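Local structure of 4-hydroxythreonine-4-phosphate dehydrogenase (Legionella pneumophila subsp. pneumophila, 6XMY) at residues L220-E223 / E224-I228; Q189-H192 / S193-D197; L43-L46 / E47-S51; E61-P64 / H65-F68; A96-V99 / M100-T104. The protein probably catalyses the NAD-dependent oxidation of 4-(phosphooxy)-L-threonine to a product that loses carbon dioxide, a metal-dependent step on the pathway to pyridoxine 5'-phosphate. All blocks are in the same frame, centred on the assembly; numbering follows the deposited sequence.

From the N terminus, the chain first forms contact 3 in helix 43-52, then contact 4 in the loop between strands 58-61 and 74-79. Contact 5 follows in helix 96-111, contact 2 near the end of helix 180-197, and contact 1 where a loop enters helix 223-237. Each joins consecutive residues, so none closes a long loop; all five run in series and none nests in or crosses another. Contact 3 touches two others: L43 packs on E61 of contact 4, and L45 meets Y98 of contact 5. Contact 1 lies across the chain's centre from contacts 3 and 4, with about 52 Å between the centres of contacts 1 and 3.

Contact 1 (L220-E223 / E224-I228); sequences LGRE and EIEII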
loop_
_atom_site.group_PDB
_atom_site.type_symbol
_atom_site.label_atom_id
_atom_site.label_comp_id
_atom_site.label_asym_id
_atom_site.label_seq_id
_atom_site.Cartn_x
_atom_site.Cartn_y
_atom_site.Cartn_z
ATOM N N LEU A 220 -4.684 -32.009 8.581
ATOM C CA LEU A 220 -3.647 -31.364 7.785
ATOM C C LEU A 220 -3.225 -30.064 8.468
ATOM O O LEU A 220 -3.300 -28.977 7.898
ATOM C CB LEU A 220 -4.119 -31.114 6.358
ATOM C CG LEU A 220 -2.962 -30.974 5.365
ATOM C CD1 LEU A 220 -2.232 -32.302 5.173
ATOM C CD2 LEU A 220 -3.454 -30.444 4.026
ATOM N N GLY A 221 -2.765 -30.189 9.704
ATOM C CA GLY A 221 -2.436 -29.038 10.523
ATOM C C GLY A 221 -3.496 -28.776 11.578
ATOM O O GLY A 221 -4.686 -29.067 11.397
ATOM N N ARG A 222 -3.057 -28.229 12.709
ATOM C CA ARG A 222 -3.926 -27.977 13.849
ATOM C C ARG A 222 -4.261 -26.507 14.044
ATOM O O ARG A 222 -5.041 -26.180 14.945
ATOM C CB ARG A 222 -3.277 -28.512 15.128
ATOM C CG ARG A 222 -2.882 -29.964 15.035
ATOM C CD ARG A 222 -4.106 -30.822 14.863
ATOM N NE ARG A 222 -5.003 -30.733 16.012
ATOM C CZ ARG A 222 -6.148 -31.402 16.108
ATOM N NH1 ARG A 222 -6.530 -32.203 15.117
ATOM N NH2 ARG A 222 -6.912 -31.266 17.183
ATOM N N GLU A 223 -3.703 -25.607 13.233
ATOM C CA GLU A 223 -3.831 -24.188 13.554
ATOM C C GLU A 223 -5.267 -23.699 13.424
ATOM O O GLU A 223 -5.672 -22.786 14.152
ATOM C CB GLU A 223 -2.877 -23.350 12.701
ATOM C CG GLU A 223 -1.403 -23.599 12.983
ATOM C CD GLU A 223 -0.799 -24.691 12.116
ATOM O OE1 GLU A 223 0.442 -24.711 11.999
ATOM O OE2 GLU A 223 -1.547 -25.521 11.558
ATOM N N GLU A 224 -6.058 -24.280 12.523
ATOM C CA GLU A 224 -7.452 -23.866 12.428
ATOM C C GLU A 224 -8.195 -24.166 13.721
ATOM O O GLU A 224 -8.943 -23.320 14.230
ATOM C CB GLU A 224 -8.144 -24.534 11.238
ATOM C CG GLU A 224 -7.769 -23.965 9.875
ATOM C CD GLU A 224 -6.452 -24.481 9.325
ATOM O OE1 GLU A 224 -6.022 -23.934 8.297
ATOM O OE2 GLU A 224 -5.859 -25.420 9.905
ATOM N N ILE A 225 -7.973 -25.355 14.283
ATOM C CA ILE A 225 -8.660 -25.757 15.504
ATOM C C ILE A 225 -8.129 -24.985 16.705
ATOM O O ILE A 225 -8.903 -24.514 17.549
ATOM C CB ILE A 225 -8.543 -27.282 15.687
ATOM C CG1 ILE A 225 -9.357 -28.000 14.607
ATOM C CG2 ILE A 225 -8.999 -27.704 17.077
ATOM C CD1 ILE A 225 -9.126 -29.498 14.539
ATOM N N GLU A 226 -6.811 -24.830 16.799
ATOM C CA GLU A 226 -6.205 -24.260 17.997
ATOM C C GLU A 226 -6.129 -22.737 17.994
ATOM O O GLU A 226 -6.095 -22.135 19.075
ATOM C CB GLU A 226 -4.784 -24.809 18.182
ATOM C CG GLU A 226 -4.690 -26.329 18.331
ATOM C CD GLU A 226 -5.273 -26.833 19.635
ATOM O OE1 GLU A 226 -5.513 -26.013 20.552
ATOM O OE2 GLU A 226 -5.491 -28.057 19.745
ATOM N N ILE A 227 -6.115 -22.097 16.821
ATOM C CA ILE A 227 -5.793 -20.672 16.711
ATOM C C ILE A 227 -6.884 -19.901 15.976
ATOM O O ILE A 227 -7.412 -18.903 16.481
ATOM C CB ILE A 227 -4.439 -20.467 16.000
ATOM C CG1 ILE A 227 -3.302 -21.123 16.786
ATOM C CG2 ILE A 227 -4.173 -18.984 15.768
ATOM C CD1 ILE A 227 -2.933 -20.392 18.048
ATOM N N ILE A 228 -7.212 -20.340 14.760
ATOM C CA ILE A 228 -8.055 -19.515 13.890
ATOM C C ILE A 228 -9.516 -19.553 14.321
ATOM O O ILE A 228 -10.138 -18.508 14.532
ATOM C CB ILE A 228 -7.869 -19.871 12.409
ATOM C CG1 ILE A 228 -6.403 -19.674 12.012
ATOM C CG2 ILE A 228 -8.797 -19.006 11.555
ATOM C CD1 ILE A 228 -6.068 -20.161 10.609
HETATM O O HOH W 1 -6.689 -27.511 12.026
HETATM O O HOH W 2 -4.216 -29.814 18.469
HETATM O O HOH W 3 -7.168 -29.772 19.621
#
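E223 O takes two backbone hydrogen bonds, from I227 N at 2.8 Å and from I228 N at 3.0 Å. The second, an i to i+5 bond, marks a wider pi-type turn at 224-228, and I227 N comes in at the more bent angle of 139°. One residue earlier, R222 O receives E226 N at 2.9 Å. A water then joins the side chains of R222 and E226, accepting from R222 NE at 2.7 Å and donating to E226 OE2. The direct approach of R222 NH2 to E226 OE2, 4.3 Å, is too long for a salt bridge. R222 NH1 turns instead to the carbonyl of G218. Bends at chi2 and chi3, -64° and -63°, fold the arginine back over the helix, where I225 CD1 lies over one face of its guanidinium, 3.8 Å from R222 NH1 and displaced toward the rim. A further water donates to G221 O and E224 OE2. The carboxylates of E223 and E224 both find N211: E223 OE2 bonds to N211 ND2, and E224 OE1 to the backbone N of N211. On the inner side, I228 packs on I183 of helix 180-197 and on P245 of strand 241-246. The first turn is thus held by direct backbone bonds, while attraction between R222 and E226 is relayed by a water bridge and would probably be softened by it.

Contact 2 (Q189-H192 / S193-D197); sequences QLHH and SLKHD. With SO4 (sulfate ion), chain J; EDO (1,2-ethanediol), chain G.
H192 ND1 and H196 NE2 grip two oxygens of one sulfate, which probably came from the crystallisation liquor. H192 ND1 reaches sulfate O1 at 2.7 Å and H196 NE2 reaches sulfate O3 at 2.8 Å, both almost straight. The two imidazoles form an offset stack, centroids 4.2 Å apart and planes 26° from parallel, with H196 CD2 over a face of the H192 ring. The anion sits at the edge of both rings, while K195 CD and H191 CE1 lie close to its O2. On another side of the helix, Q189 NE2 donates to S193 OG at 2.9 Å, the hydroxyl lying in the amide plane; the bend at chi2, 61°, curls the glutamine back to it. L190 CD1 meets L194 CD1 at 3.9 Å, and both leucines pack on A262 of strand 262-265. This is the i to i+4 pattern of an amphipathic alpha-helix, helix 180-197, with leucines against the strands and H192 and H196 on the exposed side.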
loop_
_atom_site.group_PDB
_atom_site.type_symbol
_atom_site.label_atom_id
_atom_site.label_comp_id
_atom_site.label_asym_id
_atom_site.label_seq_id
_atom_site.Cartn_x
_atom_site.Cartn_y
_atom_site.Cartn_z
ATOM N N GLN A 189 -9.301 -4.153 13.220
ATOM C CA GLN A 189 -8.915 -2.987 12.438
ATOM C C GLN A 189 -9.582 -2.997 11.069
ATOM O O GLN A 189 -10.085 -1.965 10.609
ATOM C CB GLN A 189 -7.396 -2.919 12.297
ATOM C CG GLN A 189 -6.933 -1.719 11.489
ATOM C CD GLN A 189 -7.326 -0.403 12.124
ATOM O OE1 GLN A 189 -6.921 -0.106 13.245
ATOM N NE2 GLN A 189 -8.130 0.385 11.416
ATOM N N LEU A 190 -9.586 -4.155 10.402
ATOM C CA LEU A 190 -10.244 -4.268 9.104
ATOM C C LEU A 190 -11.718 -3.885 9.205
ATOM O O LEU A 190 -12.227 -3.101 8.396
ATOM C CB LEU A 190 -10.101 -5.701 8.581
ATOM C CG LEU A 190 -10.864 -5.992 7.289
ATOM C CD1 LEU A 190 -10.389 -5.098 6.156
ATOM C CD2 LEU A 190 -10.735 -7.469 6.907
ATOM N N HIS A 191 -12.420 -4.437 10.197
ATOM C CA HIS A 191 -13.837 -4.135 10.368
ATOM C C HIS A 191 -14.050 -2.643 10.592
ATOM O O HIS A 191 -14.925 -2.024 9.970
ATOM C CB HIS A 191 -14.378 -4.953 11.545
ATOM C CG HIS A 191 -15.775 -4.603 11.946
ATOM N ND1 HIS A 191 -16.056 -3.585 12.828
ATOM C CD2 HIS A 191 -16.968 -5.149 11.609
ATOM C CE1 HIS A 191 -17.362 -3.506 13.008
ATOM N NE2 HIS A 191 -17.940 -4.441 12.274
ATOM N N HIS A 192 -13.236 -2.047 11.462
ATOM C CA HIS A 192 -13.378 -0.624 11.759
ATOM C C HIS A 192 -13.179 0.221 10.512
ATOM O O HIS A 192 -13.941 1.162 10.260
ATOM C CB HIS A 192 -12.376 -0.217 12.834
ATOM C CG HIS A 192 -12.427 1.240 13.174
ATOM N ND1 HIS A 192 -13.362 1.769 14.036
ATOM C CD2 HIS A 192 -11.672 2.280 12.751
ATOM C CE1 HIS A 192 -13.169 3.072 14.142
ATOM N NE2 HIS A 192 -12.152 3.408 13.370
ATOM N N SER A 193 -12.156 -0.098 9.720
ATOM C CA SER A 193 -11.877 0.689 8.527
ATOM C C SER A 193 -12.967 0.529 7.479
ATOM O O SER A 193 -13.360 1.509 6.838
ATOM C CB SER A 193 -10.518 0.306 7.951
ATOM O OG SER A 193 -9.477 0.693 8.834
ATOM N N LEU A 194 -13.449 -0.699 7.264
ATOM C CA LEU A 194 -14.519 -0.892 6.291
ATOM C C LEU A 194 -15.755 -0.093 6.678
ATOM O O LEU A 194 -16.406 0.513 5.821
ATOM C CB LEU A 194 -14.857 -2.376 6.163
ATOM C CG LEU A 194 -13.786 -3.280 5.543
ATOM C CD1 LEU A 194 -14.195 -4.750 5.635
ATOM C CD2 LEU A 194 -13.522 -2.871 4.094
ATOM N N LYS A 195 -16.082 -0.069 7.968
ATOM C CA LYS A 195 -17.288 0.615 8.424
ATOM C C LYS A 195 -17.109 2.125 8.391
ATOM O O LYS A 195 -17.977 2.853 7.895
ATOM C CB LYS A 195 -17.625 0.142 9.836
ATOM C CG LYS A 195 -18.872 0.761 10.451
ATOM C CD LYS A 195 -19.187 0.066 11.763
ATOM C CE LYS A 195 -20.468 0.568 12.387
ATOM N NZ LYS A 195 -20.747 -0.191 13.635
ATOM N N HIS A 196 -15.996 2.613 8.926
ATOM C CA HIS A 196 -15.829 4.042 9.150
ATOM C C HIS A 196 -15.225 4.768 7.961
ATOM O O HIS A 196 -15.499 5.959 7.770
ATOM C CB HIS A 196 -14.990 4.267 10.408
ATOM C CG HIS A 196 -15.727 3.957 11.673
ATOM N ND1 HIS A 196 -16.431 4.913 12.372
ATOM C CD2 HIS A 196 -15.896 2.796 12.351
ATOM C CE1 HIS A 196 -16.989 4.359 13.433
ATOM N NE2 HIS A 196 -16.682 3.076 13.444
ATOM N N ASP A 197 -14.414 4.086 7.154
ATOM C CA ASP A 197 -13.737 4.731 6.039
ATOM C C ASP A 197 -14.204 4.267 4.667
ATOM O O ASP A 197 -13.976 4.981 3.686
ATOM C CB ASP A 197 -12.216 4.558 6.160
ATOM C CG ASP A 197 -11.662 5.229 7.404
ATOM O OD1 ASP A 197 -12.168 6.319 7.766
ATOM O OD2 ASP A 197 -10.741 4.662 8.028
HETATM S S SO4 J . -16.474 0.012 15.079
HETATM O O1 SO4 J . -15.139 0.408 15.516
HETATM O O2 SO4 J . -16.440 -0.321 13.659
HETATM O O3 SO4 J . -17.410 1.112 15.297
HETATM O O4 SO4 J . -16.907 -1.153 15.846
HETATM C C1 EDO G . -8.609 3.700 5.578
HETATM O O1 EDO G . -9.046 3.306 6.886
HETATM C C2 EDO G . -8.205 5.173 5.549
HETATM O O2 EDO G . -7.014 5.405 6.316
#

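Contact 3 (L43-L46 / E47-S51); sequences LSLL and EARAS. With EDO (1,2-ethanediol), chain E.
Helix 43-52 belongs to the part of the fold near the NAD pocket: the R49 side chain lies about 9 Å from that of T301, an NAD-binding residue, so it is near the site and not in it. R49 runs beside L45, both side chains pointing the same way, and L45 CD1 comes to 3.7 Å from R49 NH2. Folded at chi2 and chi3 (66° and 54°), the arginine presents its guanidinium edge to an ethanediol, probably from the crystallisation liquor. R49 NH2 donates to ethanediol O1 at 2.8 Å, and R49 NE to ethanediol O2, also at 2.8 Å. The stronger partner lies elsewhere: R49 NH1 makes a salt bridge to D25, while carbonyls of P19 and G21 take further N-H groups. Two residues before, E47 crosses L43. Its OE2 approaches L43 CG at 3.7 Å, and its CG rests 3.4 Å from L43 O, the carbonyl that E47 N also reaches at 2.9 Å. L43 and L46 pack on F59 and V77 of the neighbouring strands, and A50 on L28 of helix 23-29. The charge of the buried guanidinium is probably well balanced by D25, and the bonds to D25, P19 and G21 should restrict rotation of the group, whereas E47 OE2 simply lies against the side-chain carbons of L43.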
loop_
_atom_site.group_PDB
_atom_site.type_symbol
_atom_site.label_atom_id
_atom_site.label_comp_id
_atom_site.label_asym_id
_atom_site.label_seq_id
_atom_site.Cartn_x
_atom_site.Cartn_y
_atom_site.Cartn_z
ATOM N N LEU A 43 14.636 16.683 -7.567
ATOM C CA LEU A 43 14.116 17.429 -8.707
ATOM C C LEU A 43 14.943 17.179 -9.968
ATOM O O LEU A 43 14.386 17.028 -11.061
ATOM C CB LEU A 43 14.050 18.923 -8.374
ATOM C CG LEU A 43 13.562 19.844 -9.489
ATOM C CD1 LEU A 43 12.153 19.468 -9.926
ATOM C CD2 LEU A 43 13.609 21.288 -9.018
ATOM N N SER A 44 16.271 17.140 -9.844
ATOM C CA SER A 44 17.117 16.837 -10.997
ATOM C C SER A 44 16.795 15.466 -11.568
ATOM O O SER A 44 16.804 15.270 -12.793
ATOM C CB SER A 44 18.586 16.882 -10.588
ATOM O OG SER A 44 18.958 18.181 -10.183
ATOM N N LEU A 45 16.525 14.496 -10.689
ATOM C CA LEU A 45 16.137 13.162 -11.130
ATOM C C LEU A 45 14.837 13.209 -11.916
ATOM O O LEU A 45 14.723 12.612 -12.988
ATOM C CB LEU A 45 15.982 12.249 -9.915
ATOM C CG LEU A 45 15.123 11.005 -10.141
ATOM C CD1 LEU A 45 15.848 10.005 -11.058
ATOM C CD2 LEU A 45 14.800 10.371 -8.819
ATOM N N LEU A 46 13.831 13.902 -11.384
ATOM C CA LEU A 46 12.551 13.982 -12.080
ATOM C C LEU A 46 12.698 14.670 -13.433
ATOM O O LEU A 46 12.125 14.219 -14.433
ATOM C CB LEU A 46 11.517 14.678 -11.190
ATOM C CG LEU A 46 11.109 13.844 -9.975
ATOM C CD1 LEU A 46 10.397 14.691 -8.923
ATOM C CD2 LEU A 46 10.206 12.699 -10.417
ATOM N N GLU A 47 13.485 15.750 -13.491
ATOM C CA GLU A 47 13.711 16.429 -14.762
ATOM C C GLU A 47 14.430 15.523 -15.750
ATOM O O GLU A 47 14.070 15.475 -16.930
ATOM C CB GLU A 47 14.506 17.725 -14.551
ATOM C CG GLU A 47 13.699 18.803 -13.821
ATOM C CD GLU A 47 14.539 19.964 -13.297
ATOM O OE1 GLU A 47 15.774 19.833 -13.211
ATOM O OE2 GLU A 47 13.945 21.003 -12.943
ATOM N N ALA A 48 15.450 14.796 -15.281
ATOM C CA ALA A 48 16.222 13.934 -16.176
ATOM C C ALA A 48 15.394 12.747 -16.645
ATOM O O ALA A 48 15.488 12.338 -17.807
ATOM C CB ALA A 48 17.498 13.452 -15.485
ATOM N N ARG A 49 14.579 12.176 -15.754
ATOM C CA ARG A 49 13.718 11.066 -16.151
ATOM C C ARG A 49 12.667 11.525 -17.157
ATOM O O ARG A 49 12.383 10.815 -18.127
ATOM C CB ARG A 49 13.094 10.426 -14.909
ATOM C CG ARG A 49 12.315 9.121 -15.161
ATOM C CD ARG A 49 13.220 7.962 -15.639
ATOM N NE ARG A 49 14.354 7.721 -14.749
ATOM C CZ ARG A 49 14.321 6.972 -13.649
ATOM N NH1 ARG A 49 13.190 6.371 -13.272
ATOM N NH2 ARG A 49 15.425 6.833 -12.911
ATOM N N ALA A 50 12.116 12.733 -16.972
ATOM C CA ALA A 50 11.175 13.276 -17.949
ATOM C C ALA A 50 11.836 13.426 -19.316
ATOM O O ALA A 50 11.241 13.099 -20.353
ATOM C CB ALA A 50 10.624 14.619 -17.450
ATOM N N SER A 51 13.071 13.921 -19.337
ATOM C CA SER A 51 13.798 14.021 -20.598
ATOM C C SER A 51 14.008 12.651 -21.229
ATOM O O SER A 51 13.836 12.489 -22.442
ATOM C CB SER A 51 15.136 14.723 -20.376
ATOM O OG SER A 51 14.937 16.089 -20.065
HETATM C C1 EDO E . 17.624 9.624 -14.508
HETATM O O1 EDO E . 17.583 8.296 -13.983
HETATM C C2 EDO E . 17.517 9.545 -16.021
HETATM O O2 EDO E . 16.238 8.994 -16.336
#

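Contact 4 (E61-P64 / H65-F68); sequences EYSP and HQSF. With PO4 (phosphate ion), chain D; EDO (1,2-ethanediol), chain H.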
loop_
_atom_site.group_PDB
_atom_site.type_symbol
_atom_site.label_atom_id
_atom_site.label_comp_id
_atom_site.label_asym_id
_atom_site.label_seq_id
_atom_site.Cartn_x
_atom_site.Cartn_y
_atom_site.Cartn_z
ATOM N N GLU A 61 8.578 24.215 -7.717
ATOM C CA GLU A 61 8.935 23.828 -6.365
ATOM C C GLU A 61 7.792 24.157 -5.412
ATOM O O GLU A 61 7.192 25.236 -5.479
ATOM C CB GLU A 61 10.229 24.513 -5.930
ATOM C CG GLU A 61 11.426 24.022 -6.741
ATOM C CD GLU A 61 12.748 24.504 -6.188
ATOM O OE1 GLU A 61 12.769 25.039 -5.062
ATOM O OE2 GLU A 61 13.768 24.344 -6.886
ATOM N N TYR A 62 7.494 23.211 -4.529
ATOM C CA TYR A 62 6.379 23.357 -3.606
ATOM C C TYR A 62 6.532 24.595 -2.734
ATOM O O TYR A 62 7.618 24.894 -2.231
ATOM C CB TYR A 62 6.276 22.131 -2.696
ATOM C CG TYR A 62 5.216 22.323 -1.642
ATOM C CD1 TYR A 62 3.869 22.225 -1.965
ATOM C CD2 TYR A 62 5.555 22.655 -0.334
ATOM C CE1 TYR A 62 2.884 22.432 -1.006
ATOM C CE2 TYR A 62 4.580 22.869 0.621
ATOM C CZ TYR A 62 3.250 22.748 0.282
ATOM O OH TYR A 62 2.284 22.964 1.239
ATOM N N SER A 63 5.416 25.295 -2.541
ATOM C CA SER A 63 5.291 26.352 -1.560
ATOM C C SER A 63 3.909 26.255 -0.934
ATOM O O SER A 63 2.908 26.107 -1.651
ATOM C CB SER A 63 5.446 27.748 -2.179
ATOM O OG SER A 63 4.946 28.697 -1.263
ATOM N N PRO A 64 3.811 26.372 0.391
ATOM C CA PRO A 64 2.485 26.393 1.024
ATOM C C PRO A 64 1.694 27.655 0.731
ATOM O O PRO A 64 0.513 27.719 1.092
ATOM C CB PRO A 64 2.810 26.266 2.515
ATOM C CG PRO A 64 4.167 26.859 2.645
ATOM C CD PRO A 64 4.898 26.481 1.380
ATOM N N HIS A 65 2.299 28.644 0.078
ATOM C CA HIS A 65 1.616 29.871 -0.295
ATOM C C HIS A 65 1.171 29.878 -1.748
ATOM O O HIS A 65 0.667 30.893 -2.224
ATOM C CB HIS A 65 2.503 31.078 0.013
ATOM C CG HIS A 65 2.953 31.135 1.439
ATOM N ND1 HIS A 65 2.113 31.502 2.468
ATOM C CD2 HIS A 65 4.149 30.857 2.012
ATOM C CE1 HIS A 65 2.770 31.448 3.612
ATOM N NE2 HIS A 65 4.010 31.066 3.363
ATOM N N GLN A 66 1.334 28.765 -2.459
ATOM C CA GLN A 66 0.794 28.633 -3.803
ATOM C C GLN A 66 -0.496 27.821 -3.784
ATOM O O GLN A 66 -0.857 27.198 -2.784
ATOM C CB GLN A 66 1.833 28.031 -4.752
ATOM C CG GLN A 66 2.887 29.072 -5.116
ATOM C CD GLN A 66 3.993 28.560 -6.011
ATOM O OE1 GLN A 66 3.768 27.790 -6.949
ATOM N NE2 GLN A 66 5.215 29.014 -5.733
ATOM N N SER A 67 -1.203 27.863 -4.910
ATOM C CA SER A 67 -2.519 27.247 -5.009
ATOM C C SER A 67 -2.451 25.735 -4.817
ATOM O O SER A 67 -1.508 25.071 -5.261
ATOM C CB SER A 67 -3.106 27.537 -6.387
ATOM O OG SER A 67 -4.351 26.877 -6.543
ATOM N N PHE A 68 -3.476 25.188 -4.163
ATOM C CA PHE A 68 -3.623 23.743 -4.063
ATOM C C PHE A 68 -4.312 23.131 -5.279
ATOM O O PHE A 68 -4.381 21.899 -5.376
ATOM C CB PHE A 68 -4.375 23.384 -2.777
ATOM C CG PHE A 68 -3.586 23.640 -1.513
ATOM C CD1 PHE A 68 -2.222 23.897 -1.565
ATOM C CD2 PHE A 68 -4.209 23.613 -0.273
ATOM C CE1 PHE A 68 -1.494 24.122 -0.409
ATOM C CE2 PHE A 68 -3.487 23.837 0.889
ATOM C CZ PHE A 68 -2.127 24.098 0.820
HETATM P P PO4 D . -6.337 27.345 -3.202
HETATM O O1 PO4 D . -6.163 28.036 -4.532
HETATM O O2 PO4 D . -6.874 28.339 -2.196
HETATM O O3 PO4 D . -5.015 26.809 -2.721
HETATM O O4 PO4 D . -7.352 26.237 -3.322
HETATM C C1 EDO H . -0.017 21.101 -6.725
HETATM O O1 EDO H . -0.647 22.332 -7.098
HETATM C C2 EDO H . -0.865 20.404 -5.668
HETATM O O2 EDO H . -2.232 20.421 -6.092
HETATM O O HOH W 4 6.375 27.112 -7.318
HETATM O O HOH W 5 0.799 24.191 -3.323
#
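A type I beta turn runs from S63 to Q66, its Q66 N bonding to S63 O at 3.2 Å from well above the carbonyl plane. S63 also holds the turn through its side chain, in an ST turn: OG, anti to the backbone N (chi1 164°), accepts H65 N at 3.0 Å. The H65 side chain crosses P64 at a slant, with H65 CD2 at 4.0 Å from P64 CG. Q66 stretches back along S63, its NE2 at 3.8 Å from S63 CB, and a water accepts from Q66 NE2 and donates to E61 O. At the other end, a phosphate, probably from the crystallisation liquor, takes F68 N on its O3 at 2.7 Å and S67 OG on its O1 at 2.9 Å. H6, H7 and H8, from the expression tag, bind the same ion, and H6 stacks on F68. The whole turn lies at the surface in the loop between strands 58-61 and 74-79, with Y62 meeting F115 and pairing by its backbone with V77 of strand 74-79.

Contact 5 (A96-V99 / M100-T104); sequences AAYV and MELLT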
loop_
_atom_site.group_PDB
_atom_site.type_symbol
_atom_site.label_atom_id
_atom_site.label_comp_id
_atom_site.label_asym_id
_atom_site.label_seq_id
_atom_site.Cartn_x
_atom_site.Cartn_y
_atom_site.Cartn_z
ATOM N N ALA A 96 19.872 4.559 -0.784
ATOM C CA ALA A 96 18.876 3.975 0.109
ATOM C C ALA A 96 18.447 4.969 1.181
ATOM O O ALA A 96 17.259 5.061 1.509
ATOM C CB ALA A 96 19.422 2.709 0.755
ATOM N N ALA A 97 19.401 5.715 1.749
ATOM C CA ALA A 97 19.041 6.703 2.761
ATOM C C ALA A 97 18.108 7.769 2.195
ATOM O O ALA A 97 17.211 8.256 2.900
ATOM C CB ALA A 97 20.305 7.328 3.354
ATOM N N TYR A 98 18.291 8.126 0.927
ATOM C CA TYR A 98 17.382 9.050 0.262
ATOM C C TYR A 98 15.962 8.503 0.249
ATOM O O TYR A 98 15.002 9.224 0.568
ATOM C CB TYR A 98 17.889 9.302 -1.156
ATOM C CG TYR A 98 16.855 9.733 -2.167
ATOM C CD1 TYR A 98 16.488 11.067 -2.298
ATOM C CD2 TYR A 98 16.251 8.803 -3.002
ATOM C CE1 TYR A 98 15.553 11.459 -3.241
ATOM C CE2 TYR A 98 15.319 9.188 -3.947
ATOM C CZ TYR A 98 14.974 10.519 -4.064
ATOM O OH TYR A 98 14.050 10.912 -5.005
ATOM N N VAL A 99 15.802 7.222 -0.111
ATOM C CA VAL A 99 14.475 6.611 -0.120
ATOM C C VAL A 99 13.858 6.668 1.269
ATOM O O VAL A 99 12.683 7.028 1.436
ATOM C CB VAL A 99 14.537 5.169 -0.662
ATOM C CG1 VAL A 99 13.189 4.490 -0.481
ATOM C CG2 VAL A 99 14.958 5.168 -2.138
ATOM N N MET A 100 14.645 6.316 2.291
ATOM C CA MET A 100 14.124 6.362 3.651
ATOM C C MET A 100 13.774 7.782 4.060
ATOM O O MET A 100 12.846 7.978 4.849
ATOM C CB MET A 100 15.101 5.727 4.637
ATOM C CG MET A 100 15.338 4.236 4.399
ATOM S SD MET A 100 13.842 3.228 4.267
ATOM C CE MET A 100 13.120 3.524 5.860
ATOM N N GLU A 101 14.487 8.779 3.521
ATOM C CA GLU A 101 14.141 10.170 3.812
ATOM C C GLU A 101 12.784 10.528 3.225
ATOM O O GLU A 101 11.995 11.231 3.864
ATOM C CB GLU A 101 15.216 11.127 3.297
ATOM C CG GLU A 101 15.060 12.551 3.849
ATOM C CD GLU A 101 15.350 12.636 5.334
ATOM O OE1 GLU A 101 16.175 11.841 5.825
ATOM O OE2 GLU A 101 14.733 13.486 6.012
ATOM N N LEU A 102 12.484 10.040 2.018
ATOM C CA LEU A 102 11.159 10.253 1.447
ATOM C C LEU A 102 10.077 9.679 2.354
ATOM O O LEU A 102 9.046 10.322 2.588
ATOM C CB LEU A 102 11.061 9.595 0.067
ATOM C CG LEU A 102 12.097 9.951 -1.009
ATOM C CD1 LEU A 102 11.750 9.240 -2.315
ATOM C CD2 LEU A 102 12.194 11.463 -1.221
ATOM N N LEU A 103 10.292 8.467 2.875
ATOM C CA LEU A 103 9.300 7.845 3.749
ATOM C C LEU A 103 9.156 8.613 5.059
ATOM O O LEU A 103 8.036 8.821 5.553
ATOM C CB LEU A 103 9.689 6.393 4.043
ATOM C CG LEU A 103 9.189 5.304 3.090
ATOM C CD1 LEU A 103 9.370 5.681 1.642
ATOM C CD2 LEU A 103 9.855 3.971 3.391
ATOM N N THR A 104 10.283 9.019 5.648
ATOM C CA THR A 104 10.258 9.692 6.943
ATOM C C THR A 104 9.654 11.077 6.802
ATOM O O THR A 104 8.771 11.471 7.574
ATOM C CB THR A 104 11.685 9.776 7.499
ATOM O OG1 THR A 104 12.248 8.460 7.580
ATOM C CG2 THR A 104 11.697 10.425 8.889
#
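L102 lies over one face of the Y98 ring, crossing it at a slant so that its two methyls spread over that face: L102 CD1 is 3.9 Å from Y98 CZ and L102 CD2 is 3.9 Å from Y98 CE1. With chi1 at 155° the Y98 ring lies opposite its own N, swung along the helix toward L102, one turn on. Its hydroxyl bonds to the backbone N of D42. These are i to i+4 contacts of alpha-helix 96-111, with routine backbone bonds such as L102 N to Y98 O at 3.0 Å. On another side V99 meets V123, an NAD-binding residue, and I128 of helix 125-130. L103 CD1 turns back to V99 O at 3.6 Å, while the leucine packs against H138, a predicted substrate-binding residue, and F141. M100 CG, beside the backbone N, lies 3.6 Å from A96 O; the bends further on turn SD and CE away, and the side chain packs on F141 and I128. M100 O takes both T104 N and T104 OG1, which arrive from opposite faces of the carbonyl, OG1 at 2.8 Å.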